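PDB 6HXP: citryl-CoA lyase from Hydrogenobacter thermophilus, which probably cleaves citryl-CoA into acetyl-CoA and oxaloacetate and binds coenzyme A. Local coordinates for residues Lys125-Leu128 and Pro133-Gly136; Lys167-Val172 and Leu184-Asp189. One frame throughout, in Å; residues are numbered along the deposited sequence.

Interaction 1. Residues Lys125-Leu128 and Pro133-Gly136; sequences KEYL and PIPG. With COA (coenzyme A), chain B.
Of residues 125-128, Y127 makes the main contact with the loop 133-136. Its CB sits against I134 CG1 at 3.6 Å, and the two side chains cross at a slant. Farther out, P133 O lies near the plane of the phenol ring at its edge, 3.9 Å from Y127 CE2, and P135 CD approaches obliquely. F109 of helix 101-116 makes an edge-to-face contact with the same ring. One residue on, L128 reaches forward with a single methyl, CD2, which comes within 4.2 Å of I134 CD1 and 4.1 Å of C2A on the adenine of coenzyme A.

I134 is thus gripped by the helix on its side chain while its backbone reads the base. Its N-H points almost straight at adenine N1A (3.0 Å, 169°), and its carbonyl O accepts from N6A at 2.9 Å. CG1 lies beside the backbone N (chi1 -52°), which brings that branch against Y127 CB and also close to N1A. Farther along, G136 N donates to the pantetheine carbonyl O5P at 3.1 Å; G136 has a positive phi (90°), a backbone shape that suits a residue without a side chain. The paired use of one residue's N-H and C=O to recognise N1 and the amino group of adenine marks this loop as the adenine-recognition site of the coenzyme A pocket.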
ATOM      1  N   LYS A 125      27.737 -23.088  17.779  1.00 50.23           N
ATOM      2  CA  LYS A 125      28.632 -22.456  18.766  1.00 52.08           C
ATOM      3  C   LYS A 125      28.940 -21.009  18.368  1.00 57.84           C
ATOM      4  O   LYS A 125      28.758 -20.108  19.183  1.00 58.94           O
ATOM      5  CB  LYS A 125      29.919 -23.278  18.929  1.00 54.89           C
ATOM      6  CG  LYS A 125      30.847 -22.767  20.020  1.00 69.50           C
ATOM      7  CD  LYS A 125      31.761 -23.879  20.554  1.00 86.12           C
ATOM      8  CE  LYS A 125      32.746 -24.413  19.533  1.00104.98           C
ATOM      9  NZ  LYS A 125      33.405 -25.659  20.009  1.00122.54           N
ATOM     10  N   GLU A 126      29.304 -20.779  17.095  1.00 54.85           N
ATOM     11  CA  GLU A 126      29.576 -19.432  16.575  1.00 55.62           C
ATOM     12  C   GLU A 126      28.369 -18.487  16.763  1.00 58.01           C
ATOM     13  O   GLU A 126      28.564 -17.357  17.194  1.00 58.12           O
ATOM     14  CB  GLU A 126      30.002 -19.517  15.099  1.00 57.21           C
ATOM     15  CG  GLU A 126      30.363 -18.197  14.428  1.00 72.25           C
ATOM     16  CD  GLU A 126      30.392 -18.288  12.913  1.00100.49           C
ATOM     17  OE1 GLU A 126      31.494 -18.177  12.327  1.00 98.20           O
ATOM     18  OE2 GLU A 126      29.312 -18.489  12.311  1.00 96.86           O
ATOM     19  N   TYR A 127      27.127 -18.947  16.477  1.00 52.84           N
ATOM     20  CA  TYR A 127      25.943 -18.095  16.658  1.00 51.62           C
ATOM     21  C   TYR A 127      25.637 -17.819  18.106  1.00 55.72           C
ATOM     22  O   TYR A 127      25.323 -16.682  18.449  1.00 55.75           O
ATOM     23  CB  TYR A 127      24.684 -18.714  16.028  1.00 51.26           C
ATOM     24  CG  TYR A 127      24.452 -18.267  14.608  1.00 51.92           C
ATOM     25  CD1 TYR A 127      25.176 -18.816  13.561  1.00 54.73           C
ATOM     26  CD2 TYR A 127      23.498 -17.301  14.306  1.00 52.34           C
ATOM     27  CE1 TYR A 127      24.937 -18.446  12.245  1.00 55.24           C
ATOM     28  CE2 TYR A 127      23.204 -16.967  12.982  1.00 52.00           C
ATOM     29  CZ  TYR A 127      23.961 -17.512  11.960  1.00 57.89           C
ATOM     30  OH  TYR A 127      23.780 -17.156  10.652  1.00 60.66           O
ATOM     31  N   LEU A 128      25.649 -18.860  18.948  1.00 53.64           N
ATOM     32  CA  LEU A 128      25.350 -18.694  20.377  1.00 55.29           C
ATOM     33  C   LEU A 128      26.380 -17.803  21.058  1.00 64.40           C
ATOM     34  O   LEU A 128      26.005 -17.012  21.925  1.00 66.22           O
ATOM     35  CB  LEU A 128      25.274 -20.053  21.100  1.00 54.91           C
ATOM     36  CG  LEU A 128      24.083 -20.946  20.706  1.00 56.48           C
ATOM     37  CD1 LEU A 128      24.180 -22.293  21.373  1.00 57.02           C
ATOM     38  CD2 LEU A 128      22.760 -20.300  21.067  1.00 58.75           C
ATOM     39  N   PRO A 133      20.513 -13.955  16.995  1.00 53.25           N
ATOM     40  CA  PRO A 133      19.433 -14.953  16.923  1.00 49.27           C
ATOM     41  C   PRO A 133      19.596 -15.909  15.742  1.00 45.73           C
ATOM     42  O   PRO A 133      19.978 -15.486  14.666  1.00 45.31           O
ATOM     43  CB  PRO A 133      18.159 -14.109  16.778  1.00 50.91           C
ATOM     44  CG  PRO A 133      18.556 -12.709  17.084  1.00 59.17           C
ATOM     45  CD  PRO A 133      20.001 -12.590  16.766  1.00 56.04           C
ATOM     46  N   ILE A 134      19.370 -17.196  15.953  1.00 37.68           N
ATOM     47  CA  ILE A 134      19.441 -18.179  14.878  1.00 34.33           C
ATOM     48  C   ILE A 134      18.074 -18.160  14.203  1.00 35.30           C
ATOM     49  O   ILE A 134      17.072 -18.482  14.847  1.00 33.56           O
ATOM     50  CB  ILE A 134      19.843 -19.589  15.362  1.00 38.46           C
ATOM     51  CG1 ILE A 134      21.142 -19.537  16.202  1.00 42.81           C
ATOM     52  CG2 ILE A 134      20.066 -20.493  14.132  1.00 36.74           C
ATOM     53  CD1 ILE A 134      21.312 -20.722  17.100  1.00 50.42           C
ATOM     54  N   PRO A 135      17.978 -17.793  12.910  1.00 31.14           N
ATOM     55  CA  PRO A 135      16.650 -17.665  12.299  1.00 29.65           C
ATOM     56  C   PRO A 135      15.937 -18.970  12.068  1.00 30.48           C
ATOM     57  O   PRO A 135      16.553 -19.945  11.626  1.00 31.18           O
ATOM     58  CB  PRO A 135      16.937 -16.956  10.963  1.00 31.05           C
ATOM     59  CG  PRO A 135      18.329 -17.322  10.660  1.00 35.55           C
ATOM     60  CD  PRO A 135      19.042 -17.381  11.975  1.00 33.32           C
ATOM     61  N   GLY A 136      14.636 -18.975  12.348  1.00 28.24           N
ATOM     62  CA  GLY A 136      13.798 -20.154  12.178  1.00 27.43           C
ATOM     63  C   GLY A 136      13.708 -21.052  13.399  1.00 28.70           C
ATOM     64  O   GLY A 136      13.106 -22.125  13.297  1.00 28.13           O
TER
HETATM   65  N1A COA B 300      18.624 -18.464  18.560  0.73121.98           N
HETATM   66  C2A COA B 300      19.419 -18.364  19.632  0.73122.09           C
HETATM   67  N3A COA B 300      19.081 -18.124  20.904  0.73122.41           N
HETATM   68  C4A COA B 300      17.756 -17.971  21.032  0.73123.10           C
HETATM   69  C5A COA B 300      16.813 -18.038  20.018  0.73122.76           C
HETATM   70  C6A COA B 300      17.290 -18.307  18.720  0.73121.89           C
HETATM   71  N6A COA B 300      16.497 -18.438  17.653  0.73121.23           N
HETATM   72  N7A COA B 300      15.536 -17.849  20.523  0.73123.11           N
HETATM   73  C8A COA B 300      15.731 -17.687  21.808  0.73123.70           C
HETATM   74  N9A COA B 300      17.046 -17.757  22.189  0.73124.16           N
HETATM   75  C1B COA B 300      17.592 -17.722  23.547  0.73125.09           C
HETATM   76  C2B COA B 300      16.760 -16.936  24.577  0.73125.60           C
HETATM   77  O2B COA B 300      17.302 -15.633  24.759  0.73125.44           O
HETATM   78  C3B COA B 300      16.943 -17.806  25.817  0.73126.66           C
HETATM   79  O3B COA B 300      18.256 -17.593  26.383  0.73127.99           O
HETATM   80  P3B COA B 300      18.679 -17.782  27.941  0.73128.04           P
HETATM   81  O7A COA B 300      17.503 -18.146  28.792  0.73128.02           O
HETATM   82  O8A COA B 300      19.772 -18.857  27.954  0.73127.15           O
HETATM   83  O9A COA B 300      19.321 -16.451  28.351  0.73128.20           O
HETATM   84  C4B COA B 300      16.944 -19.213  25.232  0.73126.10           C
HETATM   85  O4B COA B 300      17.701 -19.057  24.014  0.73125.40           O
HETATM   86  C5B COA B 300      15.598 -19.808  24.896  0.73126.21           C
HETATM   87  O5B COA B 300      14.653 -19.558  25.957  0.73126.37           O
HETATM   88  P1A COA B 300      13.054 -19.530  25.673  0.73126.57           P
HETATM   89  O1A COA B 300      12.322 -19.082  26.880  0.73127.39           O
HETATM   90  O2A COA B 300      12.683 -20.934  25.195  0.73126.44           O
HETATM   91  O3A COA B 300      12.802 -18.537  24.454  0.73125.25           O
HETATM   92  P2A COA B 300      12.077 -17.123  24.343  0.73124.61           P
HETATM   93  O4A COA B 300      10.741 -17.175  24.982  0.73125.00           O
HETATM   94  O5A COA B 300      13.023 -16.100  24.975  0.73124.93           O
HETATM   95  O6A COA B 300      12.007 -16.729  22.760  0.73123.02           O
HETATM   96  CBP COA B 300      10.871 -16.056  20.715  0.73119.32           C
HETATM   97  CCP COA B 300      10.757 -16.790  22.048  0.73121.15           C
HETATM   98  CDP COA B 300       9.789 -16.608  19.773  0.73119.16           C
HETATM   99  CEP COA B 300      10.596 -14.567  20.966  0.73119.21           C
HETATM  100  CAP COA B 300      12.267 -16.201  20.056  0.73117.82           C
HETATM  101  OAP COA B 300      12.827 -17.498  20.196  0.73117.39           O
HETATM  102  C9P COA B 300      12.307 -15.763  18.595  0.73116.64           C
HETATM  103  O9P COA B 300      12.398 -14.572  18.305  0.73116.92           O
HETATM  104  N8P COA B 300      12.280 -16.734  17.678  0.73115.02           N
HETATM  105  C7P COA B 300      12.473 -16.483  16.255  0.73113.39           C
HETATM  106  C6P COA B 300      13.925 -16.196  15.924  0.73111.92           C
HETATM  107  C5P COA B 300      14.098 -15.604  14.546  0.73110.82           C
HETATM  108  O5P COA B 300      13.722 -16.208  13.544  0.73110.14           O
HETATM  109  N4P COA B 300      14.708 -14.418  14.498  0.73110.50           N
HETATM  110  C3P COA B 300      15.441 -13.926  13.338  0.73110.24           C
HETATM  111  C2P COA B 300      14.555 -13.498  12.184  0.73110.22           C
HETATM  112  S1P COA B 300      13.402 -12.250  12.817  0.73111.08           S

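Interaction 2. Residues Lys167-Val172 and Leu184-Asp189; sequences KFAEDV and LVLNVD. With COA (coenzyme A), chain B.
On one side of the coenzyme A adenine, L184 CD1 lies over the ring by C4A at 3.6 Å, and L184 CD2, on the same side, stands over its rim, 3.6 Å from N7A. With an alanine here those methyls would be gone, and the base would probably lose the cover they give and be freer to tilt. Deeper in, the F168 ring has V172 CG2 on one face, 3.5 Å above the plane and shifted toward the rim.

The helix and loop meet at L186. CG is anti to the backbone N (chi1 173°), which carries both methyls toward the helix. CD2 touches A169 CB and E170 CG, each at 3.9 Å, and CD1 also rests near A169 CB; the L186 and E170 side chains cross at about a right angle. E170 OE1 turns to Y162 OH for its hydrogen bond, and A169 O takes one from Y137 OH.

Just past L186, N187 OD1 accepts from G190 N and, weakly, from D189 N, while ND2 donates to G138 O. N187 is therefore the N-cap of helix 188-198; the loop before it packs L186 on helix 164-180 and places L184 in the coenzyme A pocket.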
ATOM      1  N   LYS A 167      17.435 -32.047   6.956  1.00 28.15           N
ATOM      2  CA  LYS A 167      18.299 -32.678   7.973  1.00 29.70           C
ATOM      3  C   LYS A 167      19.103 -31.645   8.730  1.00 32.20           C
ATOM      4  O   LYS A 167      19.155 -31.689   9.964  1.00 32.51           O
ATOM      5  CB  LYS A 167      19.253 -33.691   7.318  1.00 31.12           C
ATOM      6  CG  LYS A 167      20.174 -34.401   8.310  1.00 38.95           C
ATOM      7  CD  LYS A 167      20.995 -35.458   7.626  1.00 45.06           C
ATOM      8  CE  LYS A 167      22.231 -35.912   8.400  1.00 58.24           C
ATOM      9  NZ  LYS A 167      21.983 -36.004   9.856  1.00 58.54           N
ATOM     10  N   PHE A 168      19.732 -30.718   7.998  1.00 30.83           N
ATOM     11  CA  PHE A 168      20.503 -29.626   8.599  1.00 29.92           C
ATOM     12  C   PHE A 168      19.629 -28.814   9.547  1.00 31.59           C
ATOM     13  O   PHE A 168      20.008 -28.593  10.686  1.00 32.46           O
ATOM     14  CB  PHE A 168      21.103 -28.698   7.519  1.00 30.72           C
ATOM     15  CG  PHE A 168      21.924 -27.568   8.117  1.00 31.29           C
ATOM     16  CD1 PHE A 168      23.247 -27.771   8.483  1.00 35.25           C
ATOM     17  CD2 PHE A 168      21.367 -26.309   8.317  1.00 31.46           C
ATOM     18  CE1 PHE A 168      23.988 -26.747   9.066  1.00 36.13           C
ATOM     19  CE2 PHE A 168      22.101 -25.288   8.909  1.00 33.70           C
ATOM     20  CZ  PHE A 168      23.415 -25.502   9.253  1.00 33.97           C
ATOM     21  N   ALA A 169      18.446 -28.405   9.087  1.00 27.84           N
ATOM     22  CA  ALA A 169      17.559 -27.596   9.933  1.00 27.32           C
ATOM     23  C   ALA A 169      17.187 -28.317  11.231  1.00 31.13           C
ATOM     24  O   ALA A 169      17.190 -27.714  12.304  1.00 32.32           O
ATOM     25  CB  ALA A 169      16.305 -27.212   9.165  1.00 27.44           C
ATOM     26  N   GLU A 170      16.911 -29.616  11.160  1.00 29.71           N
ATOM     27  CA  GLU A 170      16.579 -30.381  12.384  1.00 30.01           C
ATOM     28  C   GLU A 170      17.796 -30.660  13.218  1.00 35.38           C
ATOM     29  O   GLU A 170      17.715 -30.635  14.459  1.00 36.26           O
ATOM     30  CB  GLU A 170      15.837 -31.665  12.007  1.00 30.74           C
ATOM     31  CG  GLU A 170      14.490 -31.354  11.387  1.00 34.06           C
ATOM     32  CD  GLU A 170      13.440 -32.418  11.583  1.00 46.94           C
ATOM     33  OE1 GLU A 170      13.623 -33.528  11.044  1.00 45.34           O
ATOM     34  OE2 GLU A 170      12.498 -32.177  12.367  1.00 56.66           O
ATOM     35  N   ASP A 171      18.956 -30.914  12.579  1.00 33.10           N
ATOM     36  CA  ASP A 171      20.191 -31.134  13.335  1.00 33.99           C
ATOM     37  C   ASP A 171      20.546 -29.888  14.141  1.00 37.62           C
ATOM     38  O   ASP A 171      21.010 -30.017  15.269  1.00 39.16           O
ATOM     39  CB  ASP A 171      21.365 -31.480  12.402  1.00 36.17           C
ATOM     40  CG  ASP A 171      21.357 -32.901  11.875  1.00 42.57           C
ATOM     41  OD1 ASP A 171      20.542 -33.711  12.363  1.00 40.54           O
ATOM     42  OD2 ASP A 171      22.102 -33.177  10.911  1.00 43.14           O
ATOM     43  N   VAL A 172      20.327 -28.695  13.585  1.00 32.63           N
ATOM     44  CA  VAL A 172      20.610 -27.443  14.298  1.00 31.99           C
ATOM     45  C   VAL A 172      19.720 -27.319  15.541  1.00 37.26           C
ATOM     46  O   VAL A 172      20.233 -26.931  16.592  1.00 38.51           O
ATOM     47  CB  VAL A 172      20.479 -26.204  13.346  1.00 33.10           C
ATOM     48  CG1 VAL A 172      20.357 -24.891  14.122  1.00 31.78           C
ATOM     49  CG2 VAL A 172      21.642 -26.146  12.356  1.00 33.32           C
ATOM     50  N   LEU A 184      15.149 -25.536  21.872  1.00 56.98           N
ATOM     51  CA  LEU A 184      14.617 -24.432  21.065  1.00 54.04           C
ATOM     52  C   LEU A 184      14.127 -25.106  19.769  1.00 52.07           C
ATOM     53  O   LEU A 184      14.938 -25.597  18.992  1.00 52.72           O
ATOM     54  CB  LEU A 184      15.679 -23.384  20.708  1.00 54.95           C
ATOM     55  CG  LEU A 184      15.784 -22.173  21.615  1.00 62.81           C
ATOM     56  CD1 LEU A 184      17.060 -21.447  21.351  1.00 64.47           C
ATOM     57  CD2 LEU A 184      14.629 -21.240  21.413  1.00 66.83           C
ATOM     58  N   VAL A 185      12.834 -25.064  19.521  1.00 40.17           N
ATOM     59  CA  VAL A 185      12.252 -25.799  18.390  1.00 35.59           C
ATOM     60  C   VAL A 185      12.602 -25.207  17.048  1.00 34.91           C
ATOM     61  O   VAL A 185      12.725 -23.986  16.915  1.00 35.67           O
ATOM     62  CB  VAL A 185      10.711 -25.925  18.549  1.00 36.38           C
ATOM     63  CG1 VAL A 185      10.329 -26.524  19.908  1.00 38.86           C
ATOM     64  CG2 VAL A 185      10.003 -24.607  18.311  1.00 35.11           C
ATOM     65  N   LEU A 186      12.607 -26.062  16.029  1.00 31.19           N
ATOM     66  CA  LEU A 186      12.621 -25.619  14.631  1.00 28.89           C
ATOM     67  C   LEU A 186      11.171 -25.160  14.406  1.00 29.93           C
ATOM     68  O   LEU A 186      10.262 -25.982  14.434  1.00 28.69           O
ATOM     69  CB  LEU A 186      12.976 -26.776  13.696  1.00 28.67           C
ATOM     70  CG  LEU A 186      12.855 -26.464  12.194  1.00 28.97           C
ATOM     71  CD1 LEU A 186      13.810 -25.392  11.774  1.00 27.80           C
ATOM     72  CD2 LEU A 186      13.085 -27.708  11.362  1.00 30.35           C
ATOM     73  N   ASN A 187      10.940 -23.880  14.266  1.00 26.80           N
ATOM     74  CA  ASN A 187       9.585 -23.354  14.122  1.00 26.63           C
ATOM     75  C   ASN A 187       9.123 -23.437  12.694  1.00 27.60           C
ATOM     76  O   ASN A 187       9.903 -23.761  11.773  1.00 25.99           O
ATOM     77  CB  ASN A 187       9.437 -21.938  14.725  1.00 28.09           C
ATOM     78  CG  ASN A 187      10.202 -20.867  14.005  1.00 33.93           C
ATOM     79  OD1 ASN A 187      10.185 -20.788  12.778  1.00 30.00           O
ATOM     80  ND2 ASN A 187      10.803 -19.944  14.774  1.00 29.74           N
ATOM     81  N   VAL A 188       7.840 -23.146  12.445  1.00 26.52           N
ATOM     82  CA  VAL A 188       7.284 -23.299  11.111  1.00 27.29           C
ATOM     83  C   VAL A 188       7.982 -22.433  10.060  1.00 26.92           C
ATOM     84  O   VAL A 188       8.098 -22.829   8.894  1.00 25.89           O
ATOM     85  CB  VAL A 188       5.747 -23.099  11.130  1.00 31.29           C
ATOM     86  CG1 VAL A 188       5.362 -21.621  11.361  1.00 33.38           C
ATOM     87  CG2 VAL A 188       5.115 -23.667   9.882  1.00 31.52           C
ATOM     88  N   ASP A 189       8.552 -21.284  10.466  1.00 26.52           N
ATOM     89  CA  ASP A 189       9.299 -20.465   9.495  1.00 26.28           C
ATOM     90  C   ASP A 189      10.558 -21.232   9.062  1.00 26.59           C
ATOM     91  O   ASP A 189      10.890 -21.263   7.876  1.00 25.16           O
ATOM     92  CB  ASP A 189       9.773 -19.126  10.092  1.00 28.08           C
ATOM     93  CG  ASP A 189       8.693 -18.161  10.479  1.00 45.23           C
ATOM     94  OD1 ASP A 189       7.644 -18.171   9.826  1.00 44.72           O
ATOM     95  OD2 ASP A 189       8.922 -17.359  11.432  1.00 52.40           O
TER
HETATM   96  N1A COA B 300      18.624 -18.464  18.560  0.73121.98           N
HETATM   97  C2A COA B 300      19.419 -18.364  19.632  0.73122.09           C
HETATM   98  N3A COA B 300      19.081 -18.124  20.904  0.73122.41           N
HETATM   99  C4A COA B 300      17.756 -17.971  21.032  0.73123.10           C
HETATM  100  C5A COA B 300      16.813 -18.038  20.018  0.73122.76           C
HETATM  101  C6A COA B 300      17.290 -18.307  18.720  0.73121.89           C
HETATM  102  N6A COA B 300      16.497 -18.438  17.653  0.73121.23           N
HETATM  103  N7A COA B 300      15.536 -17.849  20.523  0.73123.11           N
HETATM  104  C8A COA B 300      15.731 -17.687  21.808  0.73123.70           C
HETATM  105  N9A COA B 300      17.046 -17.757  22.189  0.73124.16           N
HETATM  106  C1B COA B 300      17.592 -17.722  23.547  0.73125.09           C
HETATM  107  C2B COA B 300      16.760 -16.936  24.577  0.73125.60           C
HETATM  108  O2B COA B 300      17.302 -15.633  24.759  0.73125.44           O
HETATM  109  C3B COA B 300      16.943 -17.806  25.817  0.73126.66           C
HETATM  110  O3B COA B 300      18.256 -17.593  26.383  0.73127.99           O
HETATM  111  P3B COA B 300      18.679 -17.782  27.941  0.73128.04           P
HETATM  112  O7A COA B 300      17.503 -18.146  28.792  0.73128.02           O
HETATM  113  O8A COA B 300      19.772 -18.857  27.954  0.73127.15           O
HETATM  114  O9A COA B 300      19.321 -16.451  28.351  0.73128.20           O
HETATM  115  C4B COA B 300      16.944 -19.213  25.232  0.73126.10           C
HETATM  116  O4B COA B 300      17.701 -19.057  24.014  0.73125.40           O
HETATM  117  C5B COA B 300      15.598 -19.808  24.896  0.73126.21           C
HETATM  118  O5B COA B 300      14.653 -19.558  25.957  0.73126.37           O
HETATM  119  P1A COA B 300      13.054 -19.530  25.673  0.73126.57           P
HETATM  120  O1A COA B 300      12.322 -19.082  26.880  0.73127.39           O
HETATM  121  O2A COA B 300      12.683 -20.934  25.195  0.73126.44           O
HETATM  122  O3A COA B 300      12.802 -18.537  24.454  0.73125.25           O
HETATM  123  P2A COA B 300      12.077 -17.123  24.343  0.73124.61           P
HETATM  124  O4A COA B 300      10.741 -17.175  24.982  0.73125.00           O
HETATM  125  O5A COA B 300      13.023 -16.100  24.975  0.73124.93           O
HETATM  126  O6A COA B 300      12.007 -16.729  22.760  0.73123.02           O
HETATM  127  CBP COA B 300      10.871 -16.056  20.715  0.73119.32           C
HETATM  128  CCP COA B 300      10.757 -16.790  22.048  0.73121.15           C
HETATM  129  CDP COA B 300       9.789 -16.608  19.773  0.73119.16           C
HETATM  130  CEP COA B 300      10.596 -14.567  20.966  0.73119.21           C
HETATM  131  CAP COA B 300      12.267 -16.201  20.056  0.73117.82           C
HETATM  132  OAP COA B 300      12.827 -17.498  20.196  0.73117.39           O
HETATM  133  C9P COA B 300      12.307 -15.763  18.595  0.73116.64           C
HETATM  134  O9P COA B 300      12.398 -14.572  18.305  0.73116.92           O
HETATM  135  N8P COA B 300      12.280 -16.734  17.678  0.73115.02           N
HETATM  136  C7P COA B 300      12.473 -16.483  16.255  0.73113.39           C
HETATM  137  C6P COA B 300      13.925 -16.196  15.924  0.73111.92           C
HETATM  138  C5P COA B 300      14.098 -15.604  14.546  0.73110.82           C
HETATM  139  O5P COA B 300      13.722 -16.208  13.544  0.73110.14           O
HETATM  140  N4P COA B 300      14.708 -14.418  14.498  0.73110.50           N
HETATM  141  C3P COA B 300      15.441 -13.926  13.338  0.73110.24           C
HETATM  142  C2P COA B 300      14.555 -13.498  12.184  0.73110.22           C
HETATM  143  S1P COA B 300      13.402 -12.250  12.817  0.73111.08           S

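Overall arrangement
Coming from the N terminus, helix 120-129 ends and the chain doubles back at once, so interaction 1 closes a short loop. The chain then runs through helix 147-158 into helix 164-180, where interaction 2 closes a longer excursion, the rest of that helix and the loop after it. The two contacts follow in series, neither nested nor crossed. Their centres are about 11 Å apart, and the loops meet where G136 O and N187 N make a probable hydrogen bond at 3.0 Å. Helix 101-116 touches side chains of both, and I176 of helix 164-180 packs on I134. Helices 101-116, 120-129 and 164-180 and the start of 188-198 are thus joined through two loops that both touch coenzyme A.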